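Long-range contacts in monomethylamine methyltransferase MtmB1 (Methanosarcina barkeri, PDB 1NTH), which catalyses transfer of the methyl group from monomethylamine to the corrinoid cofactor of its partner protein MtmC, a step of methanogenesis from methylamine: residues P130-S136 with G372-T378; I125-T131 with E362-A368; M161-R165 with V177-K181. All blocks are in the same frame, centred on the assembly; numbering follows the deposited sequence.

Contact 1: residues P130-S136 with G372-T378; sequences PTGSPIS and GVVTDKT
Two loops, each holding a beta turn, meet here, after the C-terminal ends of TIM-barrel strands 125-128 and 363-366. Pro130-Ser133 is type I', with positive phi at Thr131 and Gly132. Val374-Lys377 is type II, with Asp376 at phi/psi 65/12. Ile135 lies against Asp376, CA to CA 4.8 Å. Pro130 O accepts from Ser133 N (3.1 Å), closing the first turn, and from Ser133 OG (2.7 Å; Ser133 chi1 m). Lys377 N closes the second on Val374 O (3.1 Å); Lys377 NZ bonds Ala421 O and Gly422 O. Asp376 N donates to Pro134 O (2.9 Å), and Thr375 CA adds a CA-H...O contact to that oxygen at 3.3 Å. Asp376 (chi1 m) receives Ser136 with both carboxylate oxygens: Ser136 N donates to Asp376 OD1 at 2.8 Å and Ser136 OG to Asp376 OD2 at 2.7 Å. Ile135 makes backbone hydrogen bonds with Val160 and Thr162, and Ile135 O also accepts from Thr162 OG1, as 134-135 pairs parallel to 160-161. Thr378 OG1 (chi1 p) lies 3.5 Å from Pro130 CB and 3.6 Å from Ile135 CD1. Pro134 CD is 3.4 Å from Gly372 O. Gly372, at positive phi, brings its CA 3.2 Å from Ser133 OG.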
loop_
_atom_site.group_PDB
_atom_site.type_symbol
_atom_site.label_atom_id
_atom_site.label_comp_id
_atom_site.label_asym_id
_atom_site.label_seq_id
_atom_site.Cartn_x
_atom_site.Cartn_y
_atom_site.Cartn_z
ATOM N N PRO A 130 26.777 9.976 -10.429
ATOM C CA PRO A 130 28.019 10.577 -9.932
ATOM C C PRO A 130 28.947 9.513 -9.360
ATOM O O PRO A 130 30.125 9.763 -9.100
ATOM C CB PRO A 130 27.527 11.559 -8.876
ATOM C CG PRO A 130 26.191 11.990 -9.432
ATOM C CD PRO A 130 25.603 10.668 -9.870
ATOM N N THR A 131 28.396 8.324 -9.141
ATOM C CA THR A 131 29.180 7.201 -8.647
ATOM C C THR A 131 29.930 7.528 -7.354
ATOM O O THR A 131 31.148 7.340 -7.249
ATOM C CB THR A 131 30.157 6.737 -9.756
ATOM O OG1 THR A 131 29.427 6.580 -10.979
ATOM C CG2 THR A 131 30.791 5.406 -9.417
ATOM N N GLY A 132 29.182 8.020 -6.370
ATOM C CA GLY A 132 29.753 8.338 -5.072
ATOM C C GLY A 132 30.596 9.592 -4.988
ATOM O O GLY A 132 31.173 9.878 -3.939
ATOM N N SER A 133 30.667 10.343 -6.081
ATOM C CA SER A 133 31.454 11.572 -6.111
ATOM C C SER A 133 30.729 12.715 -5.402
ATOM O O SER A 133 29.498 12.752 -5.360
ATOM C CB SER A 133 31.750 11.964 -7.561
ATOM O OG SER A 133 32.422 10.913 -8.237
ATOM N N PRO A 134 31.485 13.662 -4.825
ATOM C CA PRO A 134 30.880 14.798 -4.122
ATOM C C PRO A 134 30.153 15.752 -5.069
ATOM O O PRO A 134 30.712 16.188 -6.078
ATOM C CB PRO A 134 32.074 15.452 -3.427
ATOM C CG PRO A 134 33.208 15.151 -4.357
ATOM C CD PRO A 134 32.956 13.709 -4.737
ATOM N N ILE A 135 28.906 16.062 -4.732
ATOM C CA ILE A 135 28.074 16.954 -5.530
ATOM C C ILE A 135 27.528 18.075 -4.644
ATOM O O ILE A 135 27.057 17.822 -3.534
ATOM C CB ILE A 135 26.878 16.188 -6.150
ATOM C CG1 ILE A 135 27.385 15.043 -7.036
ATOM C CG2 ILE A 135 25.993 17.149 -6.935
ATOM C CD1 ILE A 135 28.231 15.492 -8.223
ATOM N N SER A 136 27.598 19.309 -5.135
ATOM C CA SER A 136 27.099 20.464 -4.392
ATOM C C SER A 136 25.593 20.346 -4.176
ATOM O O SER A 136 24.859 19.916 -5.066
ATOM C CB SER A 136 27.406 21.760 -5.149
ATOM O OG SER A 136 28.804 21.938 -5.305
ATOM N N GLY A 372 36.639 10.574 -9.019
ATOM C CA GLY A 372 35.568 10.729 -8.050
ATOM C C GLY A 372 35.867 11.527 -6.796
ATOM O O GLY A 372 35.170 11.380 -5.792
ATOM N N VAL A 373 36.880 12.387 -6.842
ATOM C CA VAL A 373 37.237 13.179 -5.673
ATOM C C VAL A 373 37.115 14.684 -5.874
ATOM O O VAL A 373 37.451 15.459 -4.976
ATOM C CB VAL A 373 38.677 12.871 -5.217
ATOM C CG1 VAL A 373 38.803 11.395 -4.872
ATOM C CG2 VAL A 373 39.664 13.256 -6.310
ATOM N N VAL A 374 36.640 15.105 -7.041
ATOM C CA VAL A 374 36.494 16.530 -7.309
ATOM C C VAL A 374 35.020 16.901 -7.398
ATOM O O VAL A 374 34.278 16.373 -8.228
ATOM C CB VAL A 374 37.203 16.932 -8.620
ATOM C CG1 VAL A 374 37.121 18.441 -8.811
ATOM C CG2 VAL A 374 38.660 16.478 -8.581
ATOM N N THR A 375 34.606 17.820 -6.534
ATOM C CA THR A 375 33.220 18.261 -6.477
ATOM C C THR A 375 32.624 18.660 -7.823
ATOM O O THR A 375 33.204 19.446 -8.577
ATOM C CB THR A 375 33.066 19.435 -5.493
ATOM O OG1 THR A 375 33.542 19.030 -4.205
ATOM C CG2 THR A 375 31.604 19.850 -5.375
ATOM N N ASP A 376 31.458 18.086 -8.108
ATOM C CA ASP A 376 30.694 18.339 -9.325
ATOM C C ASP A 376 31.320 17.916 -10.651
ATOM O O ASP A 376 30.812 18.279 -11.713
ATOM C CB ASP A 376 30.294 19.819 -9.395
ATOM C CG ASP A 376 29.432 20.246 -8.219
ATOM O OD1 ASP A 376 28.667 19.398 -7.707
ATOM O OD2 ASP A 376 29.503 21.428 -7.812
ATOM N N LYS A 377 32.399 17.140 -10.612
ATOM C CA LYS A 377 33.016 16.708 -11.860
ATOM C C LYS A 377 32.570 15.332 -12.350
ATOM O O LYS A 377 33.379 14.417 -12.508
ATOM C CB LYS A 377 34.546 16.772 -11.766
ATOM C CG LYS A 377 35.071 18.207 -11.784
ATOM C CD LYS A 377 36.533 18.294 -12.199
ATOM C CE LYS A 377 36.963 19.750 -12.322
ATOM N NZ LYS A 377 38.369 19.894 -12.800
ATOM N N THR A 378 31.266 15.207 -12.586
ATOM C CA THR A 378 30.653 13.986 -13.103
ATOM C C THR A 378 29.378 14.414 -13.823
ATOM O O THR A 378 28.613 15.223 -13.295
ATOM C CB THR A 378 30.245 12.993 -11.980
ATOM O OG1 THR A 378 29.302 13.622 -11.102
ATOM C CG2 THR A 378 31.457 12.543 -11.182
#

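Contact 2: residues I125-T131 with E362-A368; sequences IVQGGPT and EILSGVA
Strands 125-128 and 363-366 run parallel, with axes 4.8 Å apart at closest approach and crossing at -17°. The register is Ile125-Ile363, Val126-Leu364, Gln127-Ser365 and Gly128-Gly366. Glu362 starts the ladder: its O accepts from Ile125 N at 2.8 Å. Its carboxylate turns away to Ser330 N and Arg116 N. Ile363 (chi1 m, chi2 t) shares a sheet face with Ile125 and Gln127. Ile363 CG1 is 4.0 Å from Ile125 CB, and Ile363 CG2 is 3.9 Å from Gln127 CB. Leu364 N donates to Ile125 O (2.9 Å), and Leu364 O accepts from Gln127 N (2.7 Å). The Leu364 side chain (m, t) points to the other face with Val126, and both touch Met386 of helix 380-393. Ser365 (chi1 t) points to the Gln127 face. Ser365 OG lies 3.0 Å from Gln127 OE1 and is hydrogen-bonded to O2 of the pyrrolysine at position 202; the one hydroxyl proton has both acceptors within reach. Gly366 N donates to Gln127 O (3.0 Å), and Gly366 O accepts from Gly129 N (2.9 Å). The peptide bond from Gly366 to Val367 is cis. Val367 points away from segment 125-131 and packs on Pro336 and Glu382. Ala368 CB meets Thr131 CB at 3.7 Å. Thr131 OG1 (chi1 m) donates to Gly129 O at 2.8 Å. Val126 and Leu364 face the surrounding helices, so Gln127 and Ser365 face the barrel interior, where Ser365 meets the pyrrolysine; the first strand of the parallel sheet pairing with the last closes the TIM barrel.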
loop_
_atom_site.group_PDB
_atom_site.type_symbol
_atom_site.label_atom_id
_atom_site.label_comp_id
_atom_site.label_asym_id
_atom_site.label_seq_id
_atom_site.Cartn_x
_atom_site.Cartn_y
_atom_site.Cartn_z
ATOM N N ILE A 125 23.366 -4.009 -17.828
ATOM C CA ILE A 125 22.556 -2.933 -17.280
ATOM C C ILE A 125 23.476 -1.740 -17.063
ATOM O O ILE A 125 24.585 -1.889 -16.542
ATOM C CB ILE A 125 21.932 -3.353 -15.926
ATOM C CG1 ILE A 125 20.890 -4.449 -16.157
ATOM C CG2 ILE A 125 21.332 -2.144 -15.217
ATOM C CD1 ILE A 125 19.785 -4.056 -17.122
ATOM N N VAL A 126 23.021 -0.559 -17.468
ATOM C CA VAL A 126 23.809 0.657 -17.312
ATOM C C VAL A 126 23.348 1.426 -16.079
ATOM O O VAL A 126 22.258 2.001 -16.055
ATOM C CB VAL A 126 23.683 1.559 -18.560
ATOM C CG1 VAL A 126 24.468 2.852 -18.359
ATOM C CG2 VAL A 126 24.198 0.817 -19.785
ATOM N N GLN A 127 24.182 1.413 -15.045
ATOM C CA GLN A 127 23.881 2.116 -13.807
ATOM C C GLN A 127 24.694 3.401 -13.835
ATOM O O GLN A 127 25.889 3.397 -13.553
ATOM C CB GLN A 127 24.273 1.255 -12.607
ATOM C CG GLN A 127 24.000 1.900 -11.260
ATOM C CD GLN A 127 23.924 0.875 -10.151
ATOM O OE1 GLN A 127 24.925 0.550 -9.502
ATOM N NE2 GLN A 127 22.730 0.338 -9.942
ATOM N N GLY A 128 24.037 4.499 -14.186
ATOM C CA GLY A 128 24.734 5.765 -14.292
ATOM C C GLY A 128 24.484 6.752 -13.178
ATOM O O GLY A 128 23.387 6.836 -12.626
ATOM N N GLY A 129 25.516 7.518 -12.852
ATOM C CA GLY A 129 25.383 8.513 -11.810
ATOM C C GLY A 129 26.738 9.049 -11.401
ATOM O O GLY A 129 27.759 8.642 -11.966
ATOM N N PRO A 130 26.777 9.976 -10.429
ATOM C CA PRO A 130 28.019 10.577 -9.932
ATOM C C PRO A 130 28.947 9.513 -9.360
ATOM O O PRO A 130 30.125 9.763 -9.100
ATOM C CB PRO A 130 27.527 11.559 -8.876
ATOM C CG PRO A 130 26.191 11.990 -9.432
ATOM C CD PRO A 130 25.603 10.668 -9.870
ATOM N N THR A 131 28.396 8.324 -9.141
ATOM C CA THR A 131 29.180 7.201 -8.647
ATOM C C THR A 131 29.930 7.528 -7.354
ATOM O O THR A 131 31.148 7.340 -7.249
ATOM C CB THR A 131 30.157 6.737 -9.756
ATOM O OG1 THR A 131 29.427 6.580 -10.979
ATOM C CG2 THR A 131 30.791 5.406 -9.417
ATOM N N GLU A 362 27.186 -8.005 -15.438
ATOM C CA GLU A 362 25.755 -7.778 -15.596
ATOM C C GLU A 362 25.414 -6.302 -15.432
ATOM O O GLU A 362 24.444 -5.817 -16.014
ATOM C CB GLU A 362 24.955 -8.585 -14.569
ATOM C CG GLU A 362 24.813 -10.070 -14.871
ATOM C CD GLU A 362 26.076 -10.869 -14.618
ATOM O OE1 GLU A 362 26.852 -10.506 -13.709
ATOM O OE2 GLU A 362 26.283 -11.881 -15.319
ATOM N N ILE A 363 26.211 -5.592 -14.639
ATOM C CA ILE A 363 25.970 -4.178 -14.382
ATOM C C ILE A 363 27.232 -3.321 -14.501
ATOM O O ILE A 363 28.304 -3.713 -14.040
ATOM C CB ILE A 363 25.388 -3.980 -12.959
ATOM C CG1 ILE A 363 24.060 -4.738 -12.827
ATOM C CG2 ILE A 363 25.192 -2.493 -12.676
ATOM C CD1 ILE A 363 23.498 -4.753 -11.409
ATOM N N LEU A 364 27.095 -2.160 -15.134
ATOM C CA LEU A 364 28.198 -1.209 -15.280
ATOM C C LEU A 364 27.790 -0.011 -14.426
ATOM O O LEU A 364 26.757 0.609 -14.682
ATOM C CB LEU A 364 28.352 -0.773 -16.742
ATOM C CG LEU A 364 28.418 -1.878 -17.798
ATOM C CD1 LEU A 364 28.706 -1.255 -19.163
ATOM C CD2 LEU A 364 29.499 -2.876 -17.428
ATOM N N SER A 365 28.591 0.316 -13.415
ATOM C CA SER A 365 28.269 1.424 -12.515
ATOM C C SER A 365 29.288 2.563 -12.655
ATOM O O SER A 365 30.404 2.473 -12.142
ATOM C CB SER A 365 28.245 0.905 -11.069
ATOM O OG SER A 365 27.557 1.786 -10.196
ATOM N N GLY A 366 28.893 3.628 -13.350
ATOM C CA GLY A 366 29.789 4.759 -13.559
ATOM C C GLY A 366 29.045 6.055 -13.829
ATOM O O GLY A 366 27.820 6.054 -13.897
ATOM N N VAL A 367 29.760 7.159 -14.042
ATOM C CA VAL A 367 31.221 7.191 -14.065
ATOM C C VAL A 367 31.754 8.215 -13.062
ATOM O O VAL A 367 31.351 9.377 -13.083
ATOM C CB VAL A 367 31.715 7.584 -15.480
ATOM C CG1 VAL A 367 33.227 7.724 -15.495
ATOM C CG2 VAL A 367 31.249 6.545 -16.499
ATOM N N ALA A 368 32.655 7.788 -12.182
ATOM C CA ALA A 368 33.223 8.706 -11.204
ATOM C C ALA A 368 34.440 9.385 -11.829
ATOM O O ALA A 368 35.584 9.064 -11.510
ATOM C CB ALA A 368 33.622 7.958 -9.952
#

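Contact 3: residues M161-R165 with V177-K181; sequences MTSVR and VLAAK
The end of strand 160-161 and the loop after it lie against one side of helix 174-193, at a subunit interface of the dimer of homotrimers. Val164 and Ala179 are nearest, CA to CA 6.1 Å. Met161 points its CB toward the helix, and its m, t, p rotamer brings Met161 SD to 4.4 Å from Ala179 CB and 4.1 Å from Ala179 O. It also packs on Thr182 and Leu186. The chain then bows away, and Thr162 and Ser163 do not touch 177-181. Ser163 OG bonds Glu137, and Thr162 OG1 bonds Ile135 O. Extended backbone (-135/124) and chi1 p return two Val164 methyls to the helix. Val164 CG2 meets Leu178 CD2 at 3.6 Å, and Val164 CG1 meets Ala179 CB at 4.3 Å. Arg165 turns to positive phi (56/36), its N held by Glu137 OE1, and Arg165 CD rests 3.8 Å from Leu178 CD2. Its guanidinium leaves the contact: NH1 bonds Met193 O of the third subunit, and NH2 forms a salt bridge with Asp8 of the second subunit. Tyr10 of the second subunit and Met193 of the third also pack on Leu178. The two segments therefore meet through apolar groups, while the charge of Arg165 joins subunits.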
loop_
_atom_site.group_PDB
_atom_site.type_symbol
_atom_site.label_atom_id
_atom_site.label_comp_id
_atom_site.label_asym_id
_atom_site.label_seq_id
_atom_site.Cartn_x
_atom_site.Cartn_y
_atom_site.Cartn_z
ATOM N N MET A 161 26.194 13.988 -1.118
ATOM C CA MET A 161 25.803 15.370 -0.834
ATOM C C MET A 161 26.932 16.032 -0.043
ATOM O O MET A 161 27.287 15.553 1.032
ATOM C CB MET A 161 24.523 15.412 0.013
ATOM C CG MET A 161 23.289 14.791 -0.639
ATOM S SD MET A 161 21.782 15.005 0.361
ATOM C CE MET A 161 21.405 16.745 0.025
ATOM N N THR A 162 27.503 17.118 -0.560
ATOM C CA THR A 162 28.575 17.784 0.176
ATOM C C THR A 162 27.991 18.496 1.389
ATOM O O THR A 162 28.698 18.785 2.353
ATOM C CB THR A 162 29.360 18.790 -0.703
ATOM O OG1 THR A 162 28.463 19.738 -1.294
ATOM C CG2 THR A 162 30.118 18.050 -1.799
ATOM N N SER A 163 26.693 18.779 1.337
ATOM C CA SER A 163 26.008 19.411 2.457
ATOM C C SER A 163 24.515 19.142 2.366
ATOM O O SER A 163 23.988 18.837 1.295
ATOM C CB SER A 163 26.253 20.931 2.481
ATOM O OG SER A 163 25.585 21.599 1.420
ATOM N N VAL A 164 23.845 19.217 3.510
ATOM C CA VAL A 164 22.402 19.049 3.568
ATOM C C VAL A 164 21.947 20.179 4.489
ATOM O O VAL A 164 22.432 20.311 5.616
ATOM C CB VAL A 164 21.998 17.649 4.106
ATOM C CG1 VAL A 164 22.499 17.444 5.529
ATOM C CG2 VAL A 164 20.490 17.490 4.019
ATOM N N ARG A 165 21.034 21.011 3.995
ATOM C CA ARG A 165 20.572 22.172 4.744
ATOM C C ARG A 165 21.778 23.039 5.113
ATOM O O ARG A 165 21.844 23.632 6.192
ATOM C CB ARG A 165 19.775 21.750 5.987
ATOM C CG ARG A 165 18.284 21.595 5.678
ATOM C CD ARG A 165 17.487 20.937 6.795
ATOM N NE ARG A 165 17.524 21.676 8.054
ATOM C CZ ARG A 165 16.819 21.334 9.129
ATOM N NH1 ARG A 165 16.023 20.273 9.087
ATOM N NH2 ARG A 165 16.923 22.036 10.250
ATOM N N VAL A 177 22.184 11.258 9.154
ATOM C CA VAL A 177 20.902 10.565 9.020
ATOM C C VAL A 177 20.039 11.321 8.012
ATOM O O VAL A 177 19.447 10.721 7.110
ATOM C CB VAL A 177 20.158 10.485 10.378
ATOM C CG1 VAL A 177 18.700 10.071 10.168
ATOM C CG2 VAL A 177 20.851 9.471 11.283
ATOM N N LEU A 178 19.973 12.641 8.164
ATOM C CA LEU A 178 19.185 13.468 7.253
ATOM C C LEU A 178 19.658 13.271 5.812
ATOM O O LEU A 178 18.842 13.108 4.899
ATOM C CB LEU A 178 19.296 14.950 7.643
ATOM C CG LEU A 178 18.554 15.947 6.744
ATOM C CD1 LEU A 178 17.063 15.627 6.741
ATOM C CD2 LEU A 178 18.793 17.368 7.243
ATOM N N ALA A 179 20.973 13.280 5.605
ATOM C CA ALA A 179 21.523 13.103 4.265
ATOM C C ALA A 179 21.228 11.717 3.701
ATOM O O ALA A 179 20.933 11.577 2.513
ATOM C CB ALA A 179 23.038 13.355 4.273
ATOM N N ALA A 180 21.300 10.694 4.549
ATOM C CA ALA A 180 21.045 9.327 4.109
ATOM C C ALA A 180 19.635 9.177 3.536
ATOM O O ALA A 180 19.442 8.523 2.509
ATOM C CB ALA A 180 21.245 8.353 5.273
ATOM N N LYS A 181 18.653 9.776 4.200
ATOM C CA LYS A 181 17.275 9.692 3.723
ATOM C C LYS A 181 17.057 10.638 2.548
ATOM O O LYS A 181 16.475 10.259 1.530
ATOM C CB LYS A 181 16.289 10.055 4.839
ATOM C CG LYS A 181 16.307 9.126 6.044
ATOM C CD LYS A 181 15.210 9.516 7.025
ATOM C CE LYS A 181 15.323 8.769 8.353
ATOM N NZ LYS A 181 15.093 7.299 8.229
#

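In the fold
The three contacts step outward from the barrel wall. Their centres lie about 8 Å (contact 2), 16 Å (contact 1) and 23 Å (contact 3) from the chain centre. Contacts 1 and 2 are about 13 Å apart between centres and share Pro130 and Thr131. They touch directly, with Ser133 OG 3.6 Å from Ala368 CB. Contacts 1 and 3 are about 15 Å apart between centres. Ile135 O and Thr162 N, 3.1 Å apart, make a probable hydrogen bond between them. Contacts 2 and 3 do not touch, with nearest atoms about 8 Å apart. Contact 2 reaches the pyrrolysine through Ser365, whereas contact 3 reaches two neighbouring subunits.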